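Local coordinates for protein aminoglycoside acetyltransferase meta-AAC0020 (Uncultured bacterium, PDB 5F47) that probably transfers an acetyl group from acetyl-coenzyme A to aminoglycoside antibiotics, as a GNAT-fold enzyme linked to antibiotic resistance, at residues Asn55-Phe60 with Gly71-Val76; Leu16-Leu21 with Leu51-Asn56; Pro85-Tyr90 with Glu121-Gln126; Lys23-Ile28 with Pro43-Leu48. One frame throughout, in Å; residues are numbered along the deposited sequence.

Contact 1 of 4, residues Asn55-Phe60 with Gly71-Val76; sequences NNFYVF and GLTSYV. With CA (calcium ion), chain I.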
# COMPACT_ATOMS: atom_id res chain seq x y z
N ASN B 55 2.02 -14.91 -3.36
CA ASN B 55 3.42 -14.66 -3.71
C ASN B 55 3.76 -13.17 -3.77
O ASN B 55 4.84 -12.79 -4.25
CB ASN B 55 3.74 -15.32 -5.05
CG ASN B 55 3.54 -16.82 -5.00
OD1 ASN B 55 3.72 -17.44 -3.95
ND2 ASN B 55 3.15 -17.41 -6.13
N ASN B 56 2.85 -12.34 -3.28
CA ASN B 56 3.07 -10.89 -3.18
C ASN B 56 2.94 -10.39 -1.75
O ASN B 56 2.73 -9.20 -1.51
CB ASN B 56 2.09 -10.16 -4.07
CG ASN B 56 0.65 -10.55 -3.80
OD1 ASN B 56 0.32 -11.03 -2.70
ND2 ASN B 56 -0.21 -10.33 -4.78
N PHE B 57 3.08 -11.31 -0.80
CA PHE B 57 2.95 -11.00 0.62
C PHE B 57 4.04 -11.73 1.37
O PHE B 57 4.18 -12.94 1.22
CB PHE B 57 1.56 -11.43 1.12
CG PHE B 57 1.32 -11.13 2.56
CD1 PHE B 57 1.14 -9.82 2.99
CD2 PHE B 57 1.24 -12.17 3.50
CE1 PHE B 57 0.89 -9.54 4.33
CE2 PHE B 57 0.99 -11.90 4.83
CZ PHE B 57 0.82 -10.58 5.25
N TYR B 58 4.81 -11.00 2.15
CA TYR B 58 5.92 -11.59 2.90
C TYR B 58 5.94 -11.09 4.34
O TYR B 58 5.86 -9.89 4.60
CB TYR B 58 7.27 -11.28 2.24
CG TYR B 58 7.49 -11.98 0.94
CD1 TYR B 58 7.91 -13.30 0.91
CD2 TYR B 58 7.32 -11.32 -0.26
CE1 TYR B 58 8.15 -13.96 -0.28
CE2 TYR B 58 7.56 -11.97 -1.46
CZ TYR B 58 7.97 -13.28 -1.46
OH TYR B 58 8.21 -13.93 -2.65
N VAL B 59 6.12 -12.03 5.26
CA VAL B 59 6.11 -11.77 6.69
C VAL B 59 7.48 -12.10 7.27
O VAL B 59 8.04 -13.16 6.99
CB VAL B 59 5.05 -12.63 7.41
CG1 VAL B 59 5.00 -12.28 8.89
CG2 VAL B 59 3.68 -12.44 6.78
N PHE B 60 8.04 -11.18 8.04
CA PHE B 60 9.30 -11.44 8.72
C PHE B 60 9.06 -11.43 10.22
O PHE B 60 8.37 -10.55 10.72
CB PHE B 60 10.36 -10.41 8.35
CG PHE B 60 10.76 -10.45 6.90
CD1 PHE B 60 9.96 -9.88 5.93
CD2 PHE B 60 11.93 -11.08 6.51
CE1 PHE B 60 10.32 -9.92 4.59
CE2 PHE B 60 12.30 -11.12 5.17
CZ PHE B 60 11.47 -10.55 4.22
N GLY B 71 7.64 -8.68 14.63
CA GLY B 71 7.58 -9.02 13.23
C GLY B 71 7.03 -7.89 12.39
O GLY B 71 6.60 -6.87 12.93
N LEU B 72 7.05 -8.09 11.08
CA LEU B 72 6.47 -7.11 10.18
C LEU B 72 5.85 -7.83 8.99
O LEU B 72 6.19 -8.96 8.68
CB LEU B 72 7.50 -6.07 9.73
CG LEU B 72 8.65 -6.39 8.77
CD1 LEU B 72 8.18 -6.58 7.32
CD2 LEU B 72 9.69 -5.27 8.84
N THR B 73 4.91 -7.15 8.36
CA THR B 73 4.22 -7.66 7.18
C THR B 73 4.53 -6.74 6.02
O THR B 73 4.70 -5.53 6.22
CB THR B 73 2.70 -7.72 7.41
OG1 THR B 73 2.25 -6.42 7.81
CG2 THR B 73 2.37 -8.73 8.50
N SER B 74 4.61 -7.30 4.82
CA SER B 74 4.95 -6.48 3.66
C SER B 74 4.22 -6.99 2.41
O SER B 74 3.99 -8.19 2.26
CB SER B 74 6.49 -6.43 3.45
OG SER B 74 7.01 -7.71 3.15
N TYR B 75 3.82 -6.04 1.56
CA TYR B 75 3.12 -6.31 0.30
C TYR B 75 3.97 -5.87 -0.88
O TYR B 75 4.52 -4.77 -0.89
CB TYR B 75 1.79 -5.54 0.25
CG TYR B 75 0.77 -5.96 1.27
CD1 TYR B 75 0.79 -5.41 2.55
CD2 TYR B 75 -0.20 -6.89 0.95
CE1 TYR B 75 -0.16 -5.79 3.50
CE2 TYR B 75 -1.17 -7.28 1.90
CZ TYR B 75 -1.12 -6.73 3.18
OH TYR B 75 -2.07 -7.08 4.12
N VAL B 76 4.05 -6.74 -1.87
CA VAL B 76 4.68 -6.39 -3.13
C VAL B 76 3.70 -5.60 -3.99
O VAL B 76 2.56 -6.05 -4.23
CB VAL B 76 5.13 -7.65 -3.87
CG1 VAL B 76 5.75 -7.30 -5.23
CG2 VAL B 76 6.10 -8.44 -2.98
CA CA I . 3.10 -19.14 -2.31
O HOH W 1 0.85 -7.37 -2.56
O HOH W 2 1.32 -19.56 -3.80
O HOH W 3 4.10 -20.57 -3.93
O HOH W 4 3.67 -17.74 -0.26
O HOH W 5 5.43 -19.26 -1.83
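The carbonyl oxygen of Y58 takes two bonds from one residue, S74: OG donates to it at 2.9 Å, while the backbone N of S74 gives only a weak, bent bond. Serine suits this place because its hydroxyl, set between the backbone N and the carbonyl carbon (chi1 64°), can reach across to the partner strand; Y115 OH is its second partner. The strands 57-60 and 71-76 are antiparallel, and F60 and L72 form a hydrogen-bonded pair. Just before strand 57-60, N56 O accepts V76 N at 2.8 Å, the donor lying above the carbonyl plane, and also a water that bridges to V76 O. On the face of F57, V59, T73 and Y75, F57 CD1 lies over one face of the Y75 ring toward its rim, 3.6 Å from Y75 CE2, with the ring planes 54° apart. On the other face F60 and L72 lie side by side, CD1 to CD1 4.0 Å, and V76 CG2 meets the edge of the Y58 ring. This is a hairpin of the GNAT sheet: helix 103-117 covers Y58, F60 and L72, helix 21-34 packs on V59 and T73, and strands 11-15 and 86-94 flank it.

Contact 2 of 4, residues Leu16-Leu21 with Leu51-Asn56; sequences LAENDL and LLNQNN. With CA (calcium ion), chain I.
A calcium site joins the loop after strand 11-15 to the C-terminal part of helix 45-53, with E18 supplied by the loop, and N53 and N55 by the helix and the residues after it. E18 OE2 binds the calcium ion at 2.2 Å, the backbone O of N53 at 2.4 Å, and N55 OD1 at 2.4 Å; four waters complete seven ligands. Glutamate suits the loop position because chi2 of -172° sends CD straight on from CG, an extended chain long enough for a carboxylate oxygen to reach the metal. The backbone carbonyl of N53, in the last part of helix 45-53, points at the ion, and N55 adds a neutral oxygen two residues on. One of the metal waters can donate to L52 O or Q54 O, tying the ion's shell to the backbone. Beside the ion the side chains of E18 and N53 cross at about a right angle, their carboxylate and amide planes 48° apart, and N53 OD1 comes within 3.3 Å of E18 CD; Q49 NE2 donates to this amide oxygen. The apolar half of the contact belongs to L52. Its CD2 sits against the turn, 3.5 Å from both A17 O and L21 N, while CD1 approaches L16 CB. That turn, type I from A17 to D20, is closed by D20 N to A17 O and braced by A17 N, which donates to D20 OD2 on its anti lone pair at 2.8 Å. Seven oxygen ligands, one carboxylate among carbonyls and waters, are typical of a calcium site at a protein surface.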
# COMPACT_ATOMS: atom_id res chain seq x y z
N LEU B 16 8.64 -15.92 7.00
CA LEU B 16 7.67 -17.00 7.10
C LEU B 16 7.44 -17.69 5.76
O LEU B 16 7.39 -17.04 4.70
CB LEU B 16 6.34 -16.50 7.66
CG LEU B 16 6.33 -15.98 9.10
CD1 LEU B 16 4.88 -15.87 9.55
CD2 LEU B 16 7.14 -16.84 10.07
N ALA B 17 7.32 -19.01 5.82
CA ALA B 17 7.05 -19.84 4.66
C ALA B 17 5.59 -20.26 4.72
O ALA B 17 4.88 -19.93 5.69
CB ALA B 17 7.97 -21.05 4.63
N GLU B 18 5.13 -20.99 3.72
CA GLU B 18 3.72 -21.38 3.67
C GLU B 18 3.31 -22.32 4.81
O GLU B 18 2.13 -22.38 5.14
CB GLU B 18 3.39 -22.03 2.32
CG GLU B 18 3.43 -21.06 1.16
CD GLU B 18 2.91 -21.67 -0.13
OE1 GLU B 18 2.86 -22.92 -0.22
OE2 GLU B 18 2.54 -20.91 -1.04
N ASN B 19 4.27 -23.00 5.42
CA ASN B 19 3.95 -23.89 6.53
C ASN B 19 3.93 -23.17 7.88
O ASN B 19 3.86 -23.81 8.93
CB ASN B 19 4.94 -25.08 6.57
CG ASN B 19 6.35 -24.68 7.00
OD1 ASN B 19 6.72 -23.51 6.99
ND2 ASN B 19 7.15 -25.69 7.35
N ASP B 20 3.97 -21.84 7.85
CA ASP B 20 4.13 -21.07 9.09
C ASP B 20 2.88 -20.36 9.60
O ASP B 20 2.98 -19.35 10.29
CB ASP B 20 5.26 -20.04 8.93
CG ASP B 20 6.64 -20.67 9.04
OD1 ASP B 20 6.85 -21.51 9.95
OD2 ASP B 20 7.54 -20.32 8.24
N LEU B 21 1.69 -20.89 9.30
CA LEU B 21 0.47 -20.29 9.84
C LEU B 21 0.51 -20.10 11.36
O LEU B 21 0.06 -19.05 11.84
CB LEU B 21 -0.76 -21.11 9.46
CG LEU B 21 -2.09 -20.46 9.85
CD1 LEU B 21 -2.22 -19.05 9.28
CD2 LEU B 21 -3.24 -21.34 9.41
N LEU B 51 -3.81 -16.00 2.46
CA LEU B 51 -2.94 -14.82 2.44
C LEU B 51 -1.45 -15.18 2.55
O LEU B 51 -0.64 -14.69 1.77
CB LEU B 51 -3.36 -13.87 3.57
CG LEU B 51 -2.48 -12.64 3.81
CD1 LEU B 51 -2.36 -11.82 2.55
CD2 LEU B 51 -3.06 -11.80 4.95
N LEU B 52 -1.09 -16.06 3.49
CA LEU B 52 0.29 -16.50 3.64
C LEU B 52 0.81 -17.17 2.38
O LEU B 52 2.01 -17.10 2.08
CB LEU B 52 0.41 -17.44 4.84
CG LEU B 52 1.79 -17.77 5.38
CD1 LEU B 52 2.46 -16.49 5.85
CD2 LEU B 52 1.67 -18.76 6.52
N ASN B 53 -0.09 -17.81 1.63
CA ASN B 53 0.26 -18.47 0.36
C ASN B 53 0.52 -17.51 -0.80
O ASN B 53 1.11 -17.91 -1.80
CB ASN B 53 -0.85 -19.44 -0.08
CG ASN B 53 -0.88 -20.72 0.74
OD1 ASN B 53 0.06 -21.06 1.45
ND2 ASN B 53 -1.98 -21.46 0.61
N GLN B 54 0.05 -16.27 -0.70
CA GLN B 54 0.20 -15.32 -1.82
C GLN B 54 1.67 -15.04 -2.09
O GLN B 54 2.47 -14.94 -1.15
CB GLN B 54 -0.54 -14.01 -1.55
CG GLN B 54 -2.05 -14.17 -1.39
CD GLN B 54 -2.79 -12.88 -1.09
OE1 GLN B 54 -3.97 -12.90 -0.68
NE2 GLN B 54 -2.13 -11.74 -1.29
N ASN B 55 2.02 -14.91 -3.36
CA ASN B 55 3.42 -14.66 -3.71
C ASN B 55 3.76 -13.17 -3.77
O ASN B 55 4.84 -12.79 -4.25
CB ASN B 55 3.74 -15.32 -5.05
CG ASN B 55 3.54 -16.82 -5.00
OD1 ASN B 55 3.72 -17.44 -3.95
ND2 ASN B 55 3.15 -17.41 -6.13
N ASN B 56 2.85 -12.34 -3.28
CA ASN B 56 3.07 -10.89 -3.18
C ASN B 56 2.94 -10.39 -1.75
O ASN B 56 2.73 -9.20 -1.51
CB ASN B 56 2.09 -10.16 -4.07
CG ASN B 56 0.65 -10.55 -3.80
OD1 ASN B 56 0.32 -11.03 -2.70
ND2 ASN B 56 -0.21 -10.33 -4.78
CA CA I . 3.10 -19.14 -2.31
O HOH W 4 3.67 -17.74 -0.26
O HOH W 2 1.32 -19.56 -3.80
O HOH W 3 4.10 -20.57 -3.93
O HOH W 5 5.43 -19.26 -1.83

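Contact 3 of 4, residues Pro85-Tyr90 with Glu121-Gln126; sequences PLAYIY and EEVFVQ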
# COMPACT_ATOMS: atom_id res chain seq x y z
N PRO B 85 9.77 -3.78 -8.75
CA PRO B 85 8.65 -3.51 -7.84
C PRO B 85 8.98 -2.69 -6.61
O PRO B 85 10.15 -2.42 -6.30
CB PRO B 85 8.19 -4.91 -7.40
CG PRO B 85 8.87 -5.86 -8.30
CD PRO B 85 10.12 -5.21 -8.79
N LEU B 86 7.92 -2.28 -5.94
CA LEU B 86 7.99 -1.68 -4.62
C LEU B 86 7.59 -2.71 -3.58
O LEU B 86 6.81 -3.61 -3.86
CB LEU B 86 7.04 -0.48 -4.49
CG LEU B 86 7.19 0.66 -5.50
CD1 LEU B 86 6.06 1.65 -5.34
CD2 LEU B 86 8.52 1.37 -5.35
N ALA B 87 8.11 -2.56 -2.38
CA ALA B 87 7.56 -3.26 -1.23
C ALA B 87 7.03 -2.27 -0.21
O ALA B 87 7.69 -1.29 0.15
CB ALA B 87 8.61 -4.15 -0.61
N TYR B 88 5.83 -2.57 0.29
CA TYR B 88 5.11 -1.75 1.25
C TYR B 88 5.10 -2.47 2.58
O TYR B 88 4.42 -3.47 2.72
CB TYR B 88 3.67 -1.55 0.75
CG TYR B 88 2.77 -0.68 1.57
CD1 TYR B 88 3.26 0.19 2.53
CD2 TYR B 88 1.40 -0.72 1.35
CE1 TYR B 88 2.40 1.00 3.26
CE2 TYR B 88 0.54 0.09 2.07
CZ TYR B 88 1.04 0.94 3.01
OH TYR B 88 0.18 1.74 3.71
N ILE B 89 5.86 -1.97 3.56
CA ILE B 89 5.76 -2.51 4.92
C ILE B 89 4.48 -1.97 5.54
O ILE B 89 4.32 -0.75 5.66
CB ILE B 89 6.97 -2.13 5.78
CG1 ILE B 89 8.24 -2.75 5.20
CG2 ILE B 89 6.76 -2.59 7.23
CD1 ILE B 89 9.53 -2.24 5.90
N TYR B 90 3.57 -2.86 5.92
CA TYR B 90 2.28 -2.41 6.40
C TYR B 90 2.24 -2.27 7.92
O TYR B 90 1.75 -1.26 8.44
CB TYR B 90 1.17 -3.36 5.91
CG TYR B 90 -0.19 -2.79 6.20
CD1 TYR B 90 -0.76 -1.83 5.36
CD2 TYR B 90 -0.87 -3.14 7.36
CE1 TYR B 90 -2.01 -1.27 5.67
CE2 TYR B 90 -2.11 -2.58 7.68
CZ TYR B 90 -2.67 -1.65 6.83
OH TYR B 90 -3.90 -1.12 7.18
N GLU B 121 12.91 -1.77 -6.36
CA GLU B 121 13.37 -0.39 -6.43
C GLU B 121 13.49 0.22 -5.04
O GLU B 121 14.43 0.96 -4.74
CB GLU B 121 12.43 0.49 -7.29
CG GLU B 121 12.99 1.92 -7.43
CD GLU B 121 12.07 2.92 -8.15
OE1 GLU B 121 12.37 4.13 -8.14
OE2 GLU B 121 11.05 2.51 -8.72
N GLU B 122 12.52 -0.10 -4.18
CA GLU B 122 12.29 0.70 -2.99
C GLU B 122 11.41 -0.05 -2.03
O GLU B 122 10.51 -0.78 -2.45
CB GLU B 122 11.64 2.00 -3.39
CG GLU B 122 11.33 2.97 -2.28
CD GLU B 122 10.48 4.11 -2.79
OE1 GLU B 122 9.29 4.18 -2.40
OE2 GLU B 122 10.99 4.91 -3.60
N VAL B 123 11.66 0.14 -0.74
CA VAL B 123 10.77 -0.33 0.31
C VAL B 123 10.23 0.92 0.98
O VAL B 123 10.98 1.84 1.22
CB VAL B 123 11.52 -1.20 1.33
CG1 VAL B 123 10.63 -1.61 2.48
CG2 VAL B 123 12.12 -2.45 0.66
N PHE B 124 8.93 0.98 1.27
CA PHE B 124 8.42 2.11 2.04
C PHE B 124 7.51 1.69 3.19
O PHE B 124 7.00 0.57 3.23
CB PHE B 124 7.72 3.14 1.12
CG PHE B 124 6.46 2.64 0.44
CD1 PHE B 124 6.53 1.89 -0.72
CD2 PHE B 124 5.22 2.95 0.95
CE1 PHE B 124 5.36 1.44 -1.36
CE2 PHE B 124 4.06 2.53 0.31
CZ PHE B 124 4.13 1.78 -0.84
N VAL B 125 7.32 2.62 4.12
CA VAL B 125 6.59 2.34 5.36
C VAL B 125 6.06 3.66 5.90
O VAL B 125 6.62 4.74 5.63
CB VAL B 125 7.50 1.63 6.39
CG1 VAL B 125 8.64 2.55 6.84
CG2 VAL B 125 6.70 1.17 7.62
N GLN B 126 4.97 3.60 6.65
CA GLN B 126 4.40 4.82 7.22
C GLN B 126 4.23 4.70 8.73
O GLN B 126 4.13 3.60 9.29
CB GLN B 126 3.08 5.12 6.54
CG GLN B 126 3.25 5.53 5.09
CD GLN B 126 2.38 4.74 4.16
OE1 GLN B 126 1.54 3.96 4.60
NE2 GLN B 126 2.58 4.92 2.86
O HOH W 6 3.13 1.39 6.74
O HOH W 7 2.80 1.20 9.25
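Strands 86-90 and 122-126 run parallel, 24° apart, as the two strands of the beta-alpha-beta unit that helix 103-117 completes in the GNAT fold. A87 N donates to E122 O, F124 N to A87 O and I89 N to F124 O, the last at 2.8 Å; before the strands, E121 N donates to P85 O. On the face turned to helix 103-117, small and branched residues fit closely: A87 CB meets V123 CG2, I89 CD1 lies 3.6 Å from V123 CG1, and I89 CG2 touches V125 CG2. On the other face, beside L86 and E122, two rings meet. F124 lies nearly parallel to the Y88 ring, planes 12° apart, but slid so far that the two barely overlap; F124 CE2 lies over the Y88 face, 3.3 Å from Y88 CD1. L86 CB touches the F124 ring edge, and L86 CD2 lies against E122 CB. V123 to Q126 also pair antiparallel with a strand of the second subunit, so the sheet runs on across the interface, and Y88 and H151 of that subunit meet the rings of Y88 and F124. The tyrosine hydroxyl gives its ring a polar end: Y88 OH donates to Q126 OE1 at 2.8 Å, tilted 15° from the amide carbonyl plane.

Contact 4 of 4, residues Lys23-Ile28 with Pro43-Leu48; sequences KFIQLI and PDSEHL
I28 and L48 reach toward each other tip to tip, I28 CD1 standing 3.9 Å from both L48 CD1 and CD2, so that one methyl faces the fork of the leucine. I25, one turn earlier along helix 21-34, crosses L48 at about a right angle and brings CG1 to 4.1 Å from L48 CD1. F24 comes with its ring edge: L48 O lies in the plane of the ring, 3.7 Å from F24 CE2, and CG is anti to the backbone N (chi1 -170°). The same ring has I28 CD1 over the centre of one face, so F24 and I28 pack on each other as well as on L48. Leucine and isoleucine suit these places because their branched ends span the distance between helices whose nearest CA atoms, I25 and L48, are 8.3 Å apart. Toward the surface S45 OG touches I25 CD1. D44, the N-cap just before helix 45-53, accepts H47 N through OD1 at 3.2 Å. Y80 of the second subunit packs on both I28 and L48, and H47 NE2 bonds to Q79 O of that subunit. The arrangement is an apolar helix-helix contact between the first two helices of the GNAT fold, 21-34 and 45-53.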
# COMPACT_ATOMS: atom_id res chain seq x y z
N LYS B 23 3.01 -19.38 13.38
CA LYS B 23 3.80 -18.19 13.69
C LYS B 23 3.10 -16.93 13.19
O LYS B 23 3.20 -15.88 13.82
CB LYS B 23 5.20 -18.30 13.10
CG LYS B 23 6.10 -19.26 13.88
CD LYS B 23 7.43 -19.46 13.18
CE LYS B 23 8.30 -20.47 13.92
NZ LYS B 23 9.51 -20.84 13.12
N PHE B 24 2.40 -17.03 12.07
CA PHE B 24 1.65 -15.89 11.53
C PHE B 24 0.56 -15.48 12.53
O PHE B 24 0.41 -14.29 12.83
CB PHE B 24 1.05 -16.28 10.17
CG PHE B 24 0.44 -15.13 9.38
CD1 PHE B 24 0.82 -13.80 9.58
CD2 PHE B 24 -0.52 -15.41 8.42
CE1 PHE B 24 0.23 -12.78 8.82
CE2 PHE B 24 -1.09 -14.42 7.66
CZ PHE B 24 -0.73 -13.10 7.86
N ILE B 25 -0.15 -16.46 13.07
CA ILE B 25 -1.19 -16.20 14.06
C ILE B 25 -0.58 -15.60 15.33
O ILE B 25 -1.13 -14.65 15.89
CB ILE B 25 -1.99 -17.47 14.37
CG1 ILE B 25 -2.84 -17.82 13.15
CG2 ILE B 25 -2.89 -17.29 15.61
CD1 ILE B 25 -3.57 -19.15 13.27
N GLN B 26 0.56 -16.12 15.76
CA GLN B 26 1.27 -15.51 16.90
C GLN B 26 1.59 -14.05 16.64
O GLN B 26 1.43 -13.19 17.52
CB GLN B 26 2.56 -16.26 17.22
CG GLN B 26 2.40 -17.58 17.94
CD GLN B 26 3.75 -18.22 18.19
OE1 GLN B 26 4.60 -17.67 18.91
NE2 GLN B 26 3.97 -19.38 17.58
N LEU B 27 2.06 -13.74 15.43
CA LEU B 27 2.37 -12.36 15.09
C LEU B 27 1.12 -11.49 15.11
O LEU B 27 1.15 -10.37 15.62
CB LEU B 27 3.05 -12.26 13.72
CG LEU B 27 3.44 -10.83 13.34
CD1 LEU B 27 4.42 -10.22 14.35
CD2 LEU B 27 4.01 -10.77 11.92
N ILE B 28 0.02 -12.01 14.57
CA ILE B 28 -1.23 -11.26 14.54
C ILE B 28 -1.69 -10.97 15.97
O ILE B 28 -2.12 -9.86 16.27
CB ILE B 28 -2.30 -12.01 13.75
CG1 ILE B 28 -1.91 -12.07 12.27
CG2 ILE B 28 -3.66 -11.31 13.90
CD1 ILE B 28 -2.67 -13.12 11.47
N PRO B 43 -9.60 -13.43 11.69
CA PRO B 43 -10.23 -14.17 10.58
C PRO B 43 -9.97 -15.66 10.68
O PRO B 43 -9.05 -16.05 11.40
CB PRO B 43 -9.53 -13.59 9.34
CG PRO B 43 -9.06 -12.25 9.76
CD PRO B 43 -8.70 -12.37 11.20
N ASP B 44 -10.74 -16.50 9.98
CA ASP B 44 -10.48 -17.92 10.13
C ASP B 44 -9.21 -18.32 9.40
O ASP B 44 -8.65 -17.56 8.59
CB ASP B 44 -11.67 -18.78 9.68
CG ASP B 44 -11.90 -18.76 8.18
OD1 ASP B 44 -11.22 -18.04 7.43
OD2 ASP B 44 -12.81 -19.51 7.75
N SER B 45 -8.73 -19.51 9.72
CA SER B 45 -7.42 -19.93 9.29
C SER B 45 -7.37 -20.23 7.80
O SER B 45 -6.31 -20.14 7.20
CB SER B 45 -6.98 -21.13 10.11
OG SER B 45 -6.74 -20.73 11.44
N GLU B 46 -8.50 -20.57 7.21
CA GLU B 46 -8.55 -20.74 5.76
C GLU B 46 -8.15 -19.43 5.07
O GLU B 46 -7.35 -19.42 4.13
CB GLU B 46 -9.94 -21.17 5.32
CG GLU B 46 -10.15 -21.22 3.82
CD GLU B 46 -11.56 -21.65 3.44
OE1 GLU B 46 -12.27 -22.19 4.32
OE2 GLU B 46 -11.95 -21.43 2.28
N HIS B 47 -8.70 -18.32 5.55
CA HIS B 47 -8.38 -17.02 4.98
C HIS B 47 -6.91 -16.66 5.22
O HIS B 47 -6.19 -16.21 4.31
CB HIS B 47 -9.28 -15.93 5.58
CG HIS B 47 -8.87 -14.55 5.17
ND1 HIS B 47 -9.09 -14.06 3.90
CD2 HIS B 47 -8.20 -13.58 5.84
CE1 HIS B 47 -8.60 -12.84 3.81
NE2 HIS B 47 -8.03 -12.53 4.97
N LEU B 48 -6.45 -16.86 6.45
CA LEU B 48 -5.08 -16.49 6.79
C LEU B 48 -4.08 -17.35 6.02
O LEU B 48 -3.03 -16.85 5.61
CB LEU B 48 -4.86 -16.59 8.30
CG LEU B 48 -5.64 -15.59 9.16
CD1 LEU B 48 -5.37 -15.85 10.63
CD2 LEU B 48 -5.28 -14.16 8.77

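Overall arrangement
Contacts 1 and 3 lie in the central sheet and are joined through neighbouring strands 67-77 and 86-94, where Y75 O and Y88 N probably bond; both are buried and rest on backbone ladders, antiparallel in contact 1 and parallel in contact 3. Contacts 2 and 4 share helix 45-53 and are about 10 Å apart between centres. Contact 4 is a mostly buried, apolar meeting of helices, whereas contact 2 is partly exposed and adds metal bonds to a little leucine packing. Contact 2 passes N55 and N56 on to contact 1, and F24 and L27 of contact 4 pack on its V59. Contacts 3 and 4 lie on opposite sides of the chain's centre, yet all four touch the second subunit.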